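Local coordinates for arylesterase (Agrobacterium tumefaciens, PDB 3DCI), which is a putative arylesterase of the SGNH hydrolase family that probably hydrolyses ester bonds, with zinc ions bound in this crystal, at residues G71-D79 and L109-H118; G120-R130 and Q174-L185. One frame throughout, in Å; residues are numbered along the deposited sequence. Where two conformers were deposited one is given.

Interaction 1: G71-D79 and L109-H118; sequences GGRTTCYDD and LGTNDIKPVH. With ACY (acetic acid), chain M.
Asn112 reaches across to the backbone of Gly72 and Arg73, and the geometry matches the oxyanion hole of SGNH hydrolases, in which the N-H groups of the serine and a glycine and an asparagine amide face the substrate oxygen. An acetate tests that reading: its O atom accepts from Gly72 N at 2.9 Å and from Asn112 ND2 at 3.0 Å, and the same acetate is also hydrogen-bonded to Ser32 N and His209 NE2 of the presumed triad. With CG anti to its carbonyl carbon (chi1 -63°), Asn112 presents both amide hydrogens. One aims at the acetate almost straight (178°); the other runs from ND2 to Arg73 O at 2.8 Å, in the amide plane but above the plane of the receiving carbonyl. Arg170 donates to OD1, so three bonds fix the amide's rotation. Gly72 has a positive phi (93°), a backbone shape that suits glycine.

Next along the GTND sequence, Asp113 turns its carboxylate to the other loop. Its OD2 receives Thr75 N at 2.9 Å through the syn lone pair; Thr75 OG1 also faces OD2, but at a doubtfully short separation. OD2 further lies in the plane of the Tyr77 ring at its edge, 3.3 Å from CD2, the carboxylate standing nearly upright to the ring. The Tyr77 hydroxyl bonds to Ala124 O. Leu109 straddles the neighbouring backbone, CD2 lying against Arg73 CG and CD1 against Thr74 O.

His118 completes the join. Its NE2 donates to Asp79 OD1 at 3.1 Å, on the anti side and somewhat out of the carboxylate plane, while Thr74 CG2 sits 3.5 Å from NE2. Asp79 OD1 also accepts a hydrogen bond from a water that donates to Gly72 O as well and accepts from Lys115 NZ, each leg 2.7 Å.

Interaction 2: G120-R130 and Q174-L185; sequences GRAEAAVSGMR and QSMRLAPLYRKL
Gln174 and Ala122 share a polar link: Ala122 N donates to Gln174 OE1 at 3.0 Å, in the carbonyl plane and on a lone pair. Bent at chi2 (-61°), Gln174 also lets OE1 accept from Arg177 NH1.

The charged group is a network. Arg121 grips Glu123 side-on, NH2 meeting the syn lone pair of OE2, while Arg177 NH1 bridges to OE1 at 3.0 Å. Arg121 NE and Arg177 NH1 approach OE1 from opposite faces of the carboxylate. Glu123 is thus shared by both guanidiniums, Arg121 NH2 and Arg177 NH1 coming within 3.3 Å; its negative charge probably offsets their like charges.

Apolar packing follows the α/β layering of the SGNH fold, in which helices 122-138 and 178-189 lie beside each other next to strand 149-154. The axes of segments 122-130 and 178-185 approach to 9.9 Å and cross at -29°. Ala122 CB meets Leu181 CD1 at 3.6 Å, and Ala125 CB presses against Leu178 CD2 at 3.4 Å, tighter than usual. Leu185 CD2 lies by Val126 and Met129, and its CD1 lies over a face of the Arg130 guanidinium, which Glu188 salt-bridges. Selenomethionine Met129 packs CE 3.6 Å from Tyr182 CE2.

Met129 SE, above the Tyr182 ring face 5.4 Å from its centroid, makes a distant Met-aromatic contact.

Interactions 1 and 2 lie about 12 Å apart between centres and meet through two tyrosine hydroxyls. Tyr182 OH of interaction 2 lies 2.6 Å from Leu109 O of interaction 1, and Tyr77 OH of interaction 1 lies 2.7 Å from Ala124 O on helix 122-130; both are probable hydrogen bonds. The Thr75 side chain also packs on the helix, OG1 lying 3.2 Å from Gly128 CA. Helix 122-130 therefore contacts residues 71-79 as well as residues 174-185. The acetate marks interaction 1 as the one at the presumed active site. On the zinc side, the Tyr182 side chain is about 11 Å from that of the metal ligand His192.

Interaction 1: G71-D79 and L109-H118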
loop_
_atom_site.group_PDB
_atom_site.type_symbol
_atom_site.label_atom_id
_atom_site.label_comp_id
_atom_site.label_asym_id
_atom_site.label_seq_id
_atom_site.Cartn_x
_atom_site.Cartn_y
_atom_site.Cartn_z
ATOM N N GLY A 71 4.988 18.739 7.073
ATOM C CA GLY A 71 3.663 19.115 7.581
ATOM C C GLY A 71 2.675 17.955 7.584
ATOM O O GLY A 71 2.470 17.292 6.556
ATOM N N GLY A 72 2.121 17.667 8.754
ATOM C CA GLY A 72 1.128 16.584 8.923
ATOM C C GLY A 72 1.720 15.245 9.336
ATOM O O GLY A 72 0.991 14.277 9.546
ATOM N N ARG A 73 3.038 15.175 9.455
ATOM C CA ARG A 73 3.696 13.884 9.757
ATOM C C ARG A 73 3.310 13.344 11.145
ATOM O O ARG A 73 3.245 14.103 12.115
ATOM C CB ARG A 73 5.207 14.003 9.681
ATOM C CG ARG A 73 5.936 12.708 10.005
ATOM C CD ARG A 73 7.384 12.868 9.666
ATOM N NE ARG A 73 7.612 12.732 8.223
ATOM C CZ ARG A 73 8.696 13.176 7.598
ATOM N NH1 ARG A 73 9.613 13.907 8.226
ATOM N NH2 ARG A 73 8.837 12.958 6.321
ATOM N N THR A 74 3.061 12.025 11.190
ATOM C CA THR A 74 2.723 11.273 12.393
ATOM C C THR A 74 3.922 10.372 12.710
ATOM O O THR A 74 4.822 10.251 11.904
ATOM C CB THR A 74 1.511 10.364 12.133
ATOM O OG1 THR A 74 1.856 9.334 11.190
ATOM C CG2 THR A 74 0.352 11.150 11.577
ATOM N N THR A 75 3.935 9.745 13.879
ATOM C CA THR A 75 4.981 8.804 14.199
ATOM C C THR A 75 4.930 7.606 13.234
ATOM O O THR A 75 5.932 7.289 12.601
ATOM C CB THR A 75 4.886 8.320 15.670
ATOM O OG1 THR A 75 3.571 7.779 15.910
ATOM C CG2 THR A 75 5.230 9.470 16.634
ATOM N N CYS A 76 3.773 6.947 13.122
ATOM C CA CYS A 76 3.703 5.708 12.331
ATOM C C CYS A 76 2.318 5.428 11.772
ATOM O O CYS A 76 1.958 4.269 11.546
ATOM C CB CYS A 76 4.184 4.513 13.172
ATOM S SG CYS A 76 3.085 4.088 14.532
ATOM N N TYR A 77 1.559 6.490 11.509
ATOM C CA TYR A 77 0.170 6.353 11.099
ATOM C C TYR A 77 0.008 6.944 9.703
ATOM O O TYR A 77 0.494 8.033 9.419
ATOM C CB TYR A 77 -0.781 6.980 12.149
ATOM C CG TYR A 77 -0.521 6.368 13.503
ATOM C CD1 TYR A 77 -0.878 5.036 13.763
ATOM C CD2 TYR A 77 0.189 7.066 14.481
ATOM C CE1 TYR A 77 -0.582 4.423 14.989
ATOM C CE2 TYR A 77 0.481 6.474 15.717
ATOM C CZ TYR A 77 0.103 5.158 15.975
ATOM O OH TYR A 77 0.414 4.579 17.201
ATOM N N ASP A 78 -0.634 6.197 8.817
ATOM C CA ASP A 78 -0.904 6.717 7.479
ATOM C C ASP A 78 -1.866 7.880 7.631
ATOM O O ASP A 78 -2.758 7.865 8.489
ATOM C CB ASP A 78 -1.501 5.646 6.568
ATOM C CG ASP A 78 -0.528 4.509 6.246
ATOM O OD1 ASP A 78 0.700 4.665 6.431
ATOM O OD2 ASP A 78 -1.016 3.451 5.770
ATOM N N ASP A 79 -1.696 8.891 6.784
ATOM C CA ASP A 79 -2.640 10.005 6.698
ATOM C C ASP A 79 -2.552 10.555 5.268
ATOM O O ASP A 79 -1.534 11.139 4.911
ATOM C CB ASP A 79 -2.221 11.045 7.730
ATOM C CG ASP A 79 -3.189 12.190 7.863
ATOM O OD1 ASP A 79 -3.343 12.625 9.032
ATOM O OD2 ASP A 79 -3.740 12.684 6.856
ATOM N N LEU A 109 7.887 14.586 17.258
ATOM C CA LEU A 109 6.607 14.185 16.674
ATOM C C LEU A 109 5.633 13.878 17.788
ATOM O O LEU A 109 6.038 13.666 18.954
ATOM C CB LEU A 109 6.748 12.946 15.785
ATOM C CG LEU A 109 7.472 13.103 14.450
ATOM C CD1 LEU A 109 7.788 11.741 13.821
ATOM C CD2 LEU A 109 6.720 14.012 13.455
ATOM N N GLY A 110 4.356 13.861 17.429
ATOM C CA GLY A 110 3.273 13.532 18.378
ATOM C C GLY A 110 2.065 14.440 18.251
ATOM O O GLY A 110 0.933 14.032 18.567
ATOM N N THR A 111 2.311 15.687 17.835
ATOM C CA THR A 111 1.256 16.686 17.647
ATOM C C THR A 111 0.149 16.231 16.691
ATOM O O THR A 111 -1.007 16.547 16.894
ATOM C CB THR A 111 1.886 18.018 17.154
ATOM O OG1 THR A 111 2.875 18.451 18.115
ATOM C CG2 THR A 111 0.825 19.101 16.960
ATOM N N ASN A 112 0.509 15.513 15.638
ATOM C CA ASN A 112 -0.478 14.976 14.695
ATOM C C ASN A 112 -1.065 13.639 15.111
ATOM O O ASN A 112 -2.171 13.317 14.714
ATOM C CB ASN A 112 0.122 14.889 13.308
ATOM C CG ASN A 112 0.486 16.238 12.791
ATOM O OD1 ASN A 112 -0.284 17.185 12.924
ATOM N ND2 ASN A 112 1.671 16.361 12.265
ATOM N N ASP A 113 -0.332 12.896 15.933
ATOM C CA ASP A 113 -0.798 11.599 16.444
ATOM C C ASP A 113 -1.946 11.752 17.414
ATOM O O ASP A 113 -2.694 10.797 17.645
ATOM C CB ASP A 113 0.340 10.851 17.149
ATOM C CG ASP A 113 1.560 10.651 16.241
ATOM O OD1 ASP A 113 2.205 11.652 15.854
ATOM O OD2 ASP A 113 1.909 9.497 15.975
ATOM N N ILE A 114 -2.082 12.953 17.983
ATOM C CA ILE A 114 -3.188 13.248 18.895
ATOM C C ILE A 114 -4.382 13.900 18.173
ATOM O O ILE A 114 -5.358 14.269 18.820
ATOM C CB ILE A 114 -2.723 14.075 20.141
ATOM C CG1 ILE A 114 -2.210 15.473 19.737
ATOM C CG2 ILE A 114 -1.628 13.311 20.913
ATOM C CD1 ILE A 114 -2.015 16.440 20.913
ATOM N N LYS A 115 -4.317 14.037 16.847
ATOM C CA LYS A 115 -5.501 14.394 16.068
ATOM C C LYS A 115 -6.568 13.304 16.294
ATOM O O LYS A 115 -6.232 12.135 16.491
ATOM C CB LYS A 115 -5.217 14.485 14.563
ATOM C CG LYS A 115 -4.356 15.649 14.044
ATOM C CD LYS A 115 -4.186 15.534 12.504
ATOM C CE LYS A 115 -3.380 16.692 11.909
ATOM N NZ LYS A 115 -3.025 16.585 10.429
ATOM N N PRO A 116 -7.857 13.676 16.232
ATOM C CA PRO A 116 -8.911 12.672 16.369
ATOM C C PRO A 116 -8.781 11.475 15.436
ATOM O O PRO A 116 -9.071 10.359 15.849
ATOM C CB PRO A 116 -10.199 13.447 16.016
ATOM C CG PRO A 116 -9.887 14.872 16.381
ATOM C CD PRO A 116 -8.401 15.034 16.056
ATOM N N VAL A 117 -8.370 11.701 14.185
ATOM C CA VAL A 117 -8.330 10.612 13.194
ATOM C C VAL A 117 -7.394 9.478 13.646
ATOM O O VAL A 117 -7.630 8.314 13.321
ATOM C CB VAL A 117 -7.936 11.108 11.785
ATOM C CG1 VAL A 117 -6.464 11.616 11.753
ATOM C CG2 VAL A 117 -8.171 10.007 10.762
ATOM N N HIS A 118 -6.366 9.846 14.418
ATOM C CA HIS A 118 -5.379 8.897 14.927
ATOM C C HIS A 118 -5.622 8.469 16.350
ATOM O O HIS A 118 -4.754 7.849 16.941
ATOM C CB HIS A 118 -3.992 9.492 14.813
ATOM C CG HIS A 118 -3.665 9.882 13.429
ATOM N ND1 HIS A 118 -3.885 9.037 12.370
ATOM C CD2 HIS A 118 -3.192 11.037 12.910
ATOM C CE1 HIS A 118 -3.540 9.647 11.253
ATOM N NE2 HIS A 118 -3.123 10.866 11.553
HETATM C C ACY M . 1.879 19.807 11.949
HETATM O O ACY M . 2.578 19.075 11.247
HETATM O OXT ACY M . 0.994 20.533 11.455
HETATM C CH3 ACY M . 2.067 19.841 13.455
HETATM O O HOH W 1 -1.591 14.268 10.309
HETATM O O HOH W 2 3.313 14.775 14.826
#

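Interaction 2: G120-R130 and Q174-L185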
loop_
_atom_site.group_PDB
_atom_site.type_symbol
_atom_site.label_atom_id
_atom_site.label_comp_id
_atom_site.label_asym_id
_atom_site.label_seq_id
_atom_site.Cartn_x
_atom_site.Cartn_y
_atom_site.Cartn_z
ATOM N N GLY A 120 -6.907 10.510 19.075
ATOM C CA GLY A 120 -7.172 11.634 19.946
ATOM C C GLY A 120 -6.408 11.613 21.249
ATOM O O GLY A 120 -6.629 12.490 22.068
ATOM N N ARG A 121 -5.469 10.669 21.409
ATOM C CA ARG A 121 -4.818 10.400 22.702
ATOM C C ARG A 121 -3.301 10.200 22.594
ATOM O O ARG A 121 -2.782 9.898 21.542
ATOM C CB ARG A 121 -5.434 9.160 23.347
ATOM C CG ARG A 121 -6.882 9.343 23.797
ATOM C CD ARG A 121 -7.418 8.058 24.399
ATOM N NE ARG A 121 -6.628 7.629 25.559
ATOM C CZ ARG A 121 -6.932 7.934 26.831
ATOM N NH1 ARG A 121 -8.019 8.665 27.127
ATOM N NH2 ARG A 121 -6.163 7.500 27.831
ATOM N N ALA A 122 -2.619 10.330 23.721
ATOM C CA ALA A 122 -1.167 10.239 23.781
ATOM C C ALA A 122 -0.623 8.818 23.547
ATOM O O ALA A 122 0.537 8.673 23.102
ATOM C CB ALA A 122 -0.677 10.778 25.118
ATOM N N GLU A 123 -1.448 7.797 23.832
ATOM C CA GLU A 123 -1.044 6.375 23.719
ATOM C C GLU A 123 -0.484 6.089 22.341
ATOM O O GLU A 123 0.555 5.442 22.205
ATOM C CB GLU A 123 -2.207 5.382 23.965
ATOM C CG GLU A 123 -2.558 5.059 25.419
ATOM C CD GLU A 123 -3.514 6.081 26.061
ATOM O OE1 GLU A 123 -3.789 7.125 25.418
ATOM O OE2 GLU A 123 -3.975 5.840 27.208
ATOM N N ALA A 124 -1.201 6.543 21.315
ATOM C CA ALA A 124 -0.769 6.317 19.945
ATOM C C ALA A 124 0.585 6.989 19.641
ATOM O O ALA A 124 1.400 6.452 18.869
ATOM C CB ALA A 124 -1.877 6.788 18.933
ATOM N N ALA A 125 0.824 8.156 20.229
ATOM C CA ALA A 125 2.083 8.852 20.022
ATOM C C ALA A 125 3.245 8.110 20.673
ATOM O O ALA A 125 4.282 7.946 20.031
ATOM C CB ALA A 125 2.030 10.291 20.505
ATOM N N VAL A 126 3.091 7.674 21.921
ATOM C CA VAL A 126 4.181 6.923 22.575
ATOM C C VAL A 126 4.468 5.553 21.870
ATOM O O VAL A 126 5.625 5.195 21.676
ATOM C CB VAL A 126 3.981 6.758 24.116
ATOM C CG1 VAL A 126 2.872 5.822 24.438
ATOM C CG2 VAL A 126 5.299 6.273 24.779
ATOM N N SER A 127 3.420 4.821 21.491
ATOM C CA SER A 127 3.568 3.573 20.723
ATOM C C SER A 127 4.323 3.799 19.429
ATOM O O SER A 127 5.173 2.999 19.056
ATOM C CB SER A 127 2.207 2.970 20.375
ATOM O OG SER A 127 1.578 2.555 21.559
ATOM N N GLY A 128 3.988 4.880 18.731
ATOM C CA GLY A 128 4.622 5.198 17.476
ATOM C C GLY A 128 6.072 5.592 17.689
ATOM O O GLY A 128 6.951 5.182 16.936
HETATM N N MSE A 129 6.329 6.395 18.722
HETATM C CA MSE A 129 7.697 6.767 19.056
HETATM C C MSE A 129 8.557 5.557 19.400
HETATM O O MSE A 129 9.746 5.534 19.063
HETATM C CB MSE A 129 7.721 7.767 20.196
HETATM C CG MSE A 129 9.090 8.386 20.426
HETATM SE SE MSE A 129 9.791 9.440 18.906
HETATM C CE MSE A 129 8.735 11.048 19.080
ATOM N N ARG A 130 7.982 4.574 20.102
ATOM C CA ARG A 130 8.694 3.346 20.388
ATOM C C ARG A 130 9.037 2.641 19.064
ATOM O O ARG A 130 10.161 2.167 18.883
ATOM C CB ARG A 130 7.871 2.420 21.292
ATOM C CG ARG A 130 8.529 1.086 21.561
ATOM C CD ARG A 130 7.593 0.114 22.268
ATOM N NE ARG A 130 7.211 0.616 23.588
ATOM C CZ ARG A 130 7.934 0.444 24.695
ATOM N NH1 ARG A 130 9.066 -0.247 24.673
ATOM N NH2 ARG A 130 7.502 0.946 25.841
ATOM N N GLN A 174 -4.269 15.797 26.567
ATOM C CA GLN A 174 -3.530 14.707 25.926
ATOM C C GLN A 174 -2.141 15.144 25.445
ATOM O O GLN A 174 -1.197 14.397 25.603
ATOM C CB GLN A 174 -4.310 14.103 24.762
ATOM C CG GLN A 174 -5.586 13.381 25.218
ATOM C CD GLN A 174 -5.297 12.216 26.149
ATOM O OE1 GLN A 174 -4.377 11.434 25.911
ATOM N NE2 GLN A 174 -6.080 12.094 27.211
ATOM N N SER A 175 -2.035 16.334 24.848
ATOM C CA SER A 175 -0.749 16.863 24.406
ATOM C C SER A 175 0.235 17.012 25.575
ATOM O O SER A 175 1.445 16.880 25.390
ATOM C CB SER A 175 -0.933 18.211 23.717
ATOM O OG SER A 175 -1.361 19.205 24.635
HETATM N N MSE A 176 -0.308 17.290 26.769
HETATM C CA MSE A 176 0.493 17.485 27.976
HETATM C C MSE A 176 1.023 16.163 28.531
HETATM O O MSE A 176 1.918 16.147 29.386
HETATM C CB MSE A 176 -0.339 18.193 29.052
HETATM C CG MSE A 176 -0.641 19.668 28.779
HETATM SE SE MSE A 176 -1.741 20.380 30.211
HETATM C CE MSE A 176 -1.816 22.269 29.703
ATOM N N ARG A 177 0.473 15.050 28.058
ATOM C CA ARG A 177 0.940 13.728 28.449
ATOM C C ARG A 177 2.180 13.285 27.662
ATOM O O ARG A 177 2.832 12.307 28.025
ATOM C CB ARG A 177 -0.161 12.672 28.260
ATOM C CG ARG A 177 -1.390 12.778 29.180
ATOM C CD ARG A 177 -2.427 11.698 28.772
ATOM N NE ARG A 177 -1.960 10.333 29.074
ATOM C CZ ARG A 177 -2.407 9.202 28.502
ATOM N NH1 ARG A 177 -3.353 9.217 27.555
ATOM N NH2 ARG A 177 -1.901 8.022 28.883
ATOM N N LEU A 178 2.493 13.971 26.566
ATOM C CA LEU A 178 3.582 13.532 25.706
ATOM C C LEU A 178 4.937 13.618 26.412
ATOM O O LEU A 178 5.742 12.690 26.304
ATOM C CB LEU A 178 3.601 14.307 24.379
ATOM C CG LEU A 178 2.413 14.071 23.442
ATOM C CD1 LEU A 178 2.488 14.970 22.188
ATOM C CD2 LEU A 178 2.315 12.609 23.021
ATOM N N ALA A 179 5.187 14.701 27.145
ATOM C CA ALA A 179 6.468 14.860 27.860
ATOM C C ALA A 179 6.739 13.700 28.845
ATOM O O ALA A 179 7.723 12.971 28.678
ATOM C CB ALA A 179 6.545 16.190 28.556
ATOM N N PRO A 180 5.853 13.494 29.836
ATOM C CA PRO A 180 6.126 12.408 30.781
ATOM C C PRO A 180 6.131 11.016 30.156
ATOM O O PRO A 180 6.905 10.172 30.601
ATOM C CB PRO A 180 4.999 12.542 31.823
ATOM C CG PRO A 180 3.942 13.318 31.149
ATOM C CD PRO A 180 4.625 14.227 30.190
ATOM N N LEU A 181 5.290 10.763 29.151
ATOM C CA LEU A 181 5.292 9.449 28.503
ATOM C C LEU A 181 6.565 9.235 27.678
ATOM O O LEU A 181 7.126 8.130 27.664
ATOM C CB LEU A 181 4.040 9.234 27.620
ATOM C CG LEU A 181 2.687 9.051 28.342
ATOM C CD1 LEU A 181 1.525 9.013 27.340
ATOM C CD2 LEU A 181 2.675 7.801 29.230
ATOM N N TYR A 182 6.987 10.273 26.952
ATOM C CA TYR A 182 8.218 10.192 26.152
ATOM C C TYR A 182 9.452 10.089 27.035
ATOM O O TYR A 182 10.405 9.406 26.691
ATOM C CB TYR A 182 8.375 11.413 25.243
ATOM C CG TYR A 182 7.554 11.443 23.978
ATOM C CD1 TYR A 182 6.511 10.546 23.749
ATOM C CD2 TYR A 182 7.767 12.437 23.047
ATOM C CE1 TYR A 182 5.759 10.609 22.589
ATOM C CE2 TYR A 182 7.008 12.512 21.879
ATOM C CZ TYR A 182 6.011 11.605 21.664
ATOM O OH TYR A 182 5.284 11.714 20.513
ATOM N N ARG A 183 9.442 10.802 28.150
ATOM C CA ARG A 183 10.517 10.696 29.135
ATOM C C ARG A 183 10.662 9.274 29.615
ATOM O O ARG A 183 11.769 8.745 29.661
ATOM C CB ARG A 183 10.248 11.613 30.312
ATOM C CG ARG A 183 11.400 11.723 31.321
ATOM C CD ARG A 183 10.972 12.579 32.515
ATOM N NE ARG A 183 11.302 13.981 32.284
ATOM C CZ ARG A 183 10.430 14.959 32.032
ATOM N NH1 ARG A 183 10.890 16.192 31.814
ATOM N NH2 ARG A 183 9.112 14.748 32.003
ATOM N N LYS A 184 9.542 8.658 29.975
ATOM C CA LYS A 184 9.553 7.303 30.520
ATOM C C LYS A 184 9.973 6.320 29.444
ATOM O O LYS A 184 10.743 5.400 29.733
ATOM C CB LYS A 184 8.205 6.922 31.129
ATOM C CG LYS A 184 7.884 7.672 32.409
ATOM C CD LYS A 184 6.676 7.055 33.146
ATOM C CE LYS A 184 6.674 7.416 34.652
ATOM N NZ LYS A 184 6.325 8.850 34.818
ATOM N N LEU A 185 9.538 6.553 28.197
ATOM C CA LEU A 185 9.957 5.716 27.079
ATOM C C LEU A 185 11.465 5.787 26.812
ATOM O O LEU A 185 12.110 4.758 26.595
ATOM C CB LEU A 185 9.179 6.072 25.801
ATOM C CG LEU A 185 9.524 5.247 24.556
ATOM C CD1 LEU A 185 9.064 3.820 24.719
ATOM C CD2 LEU A 185 8.964 5.890 23.229
#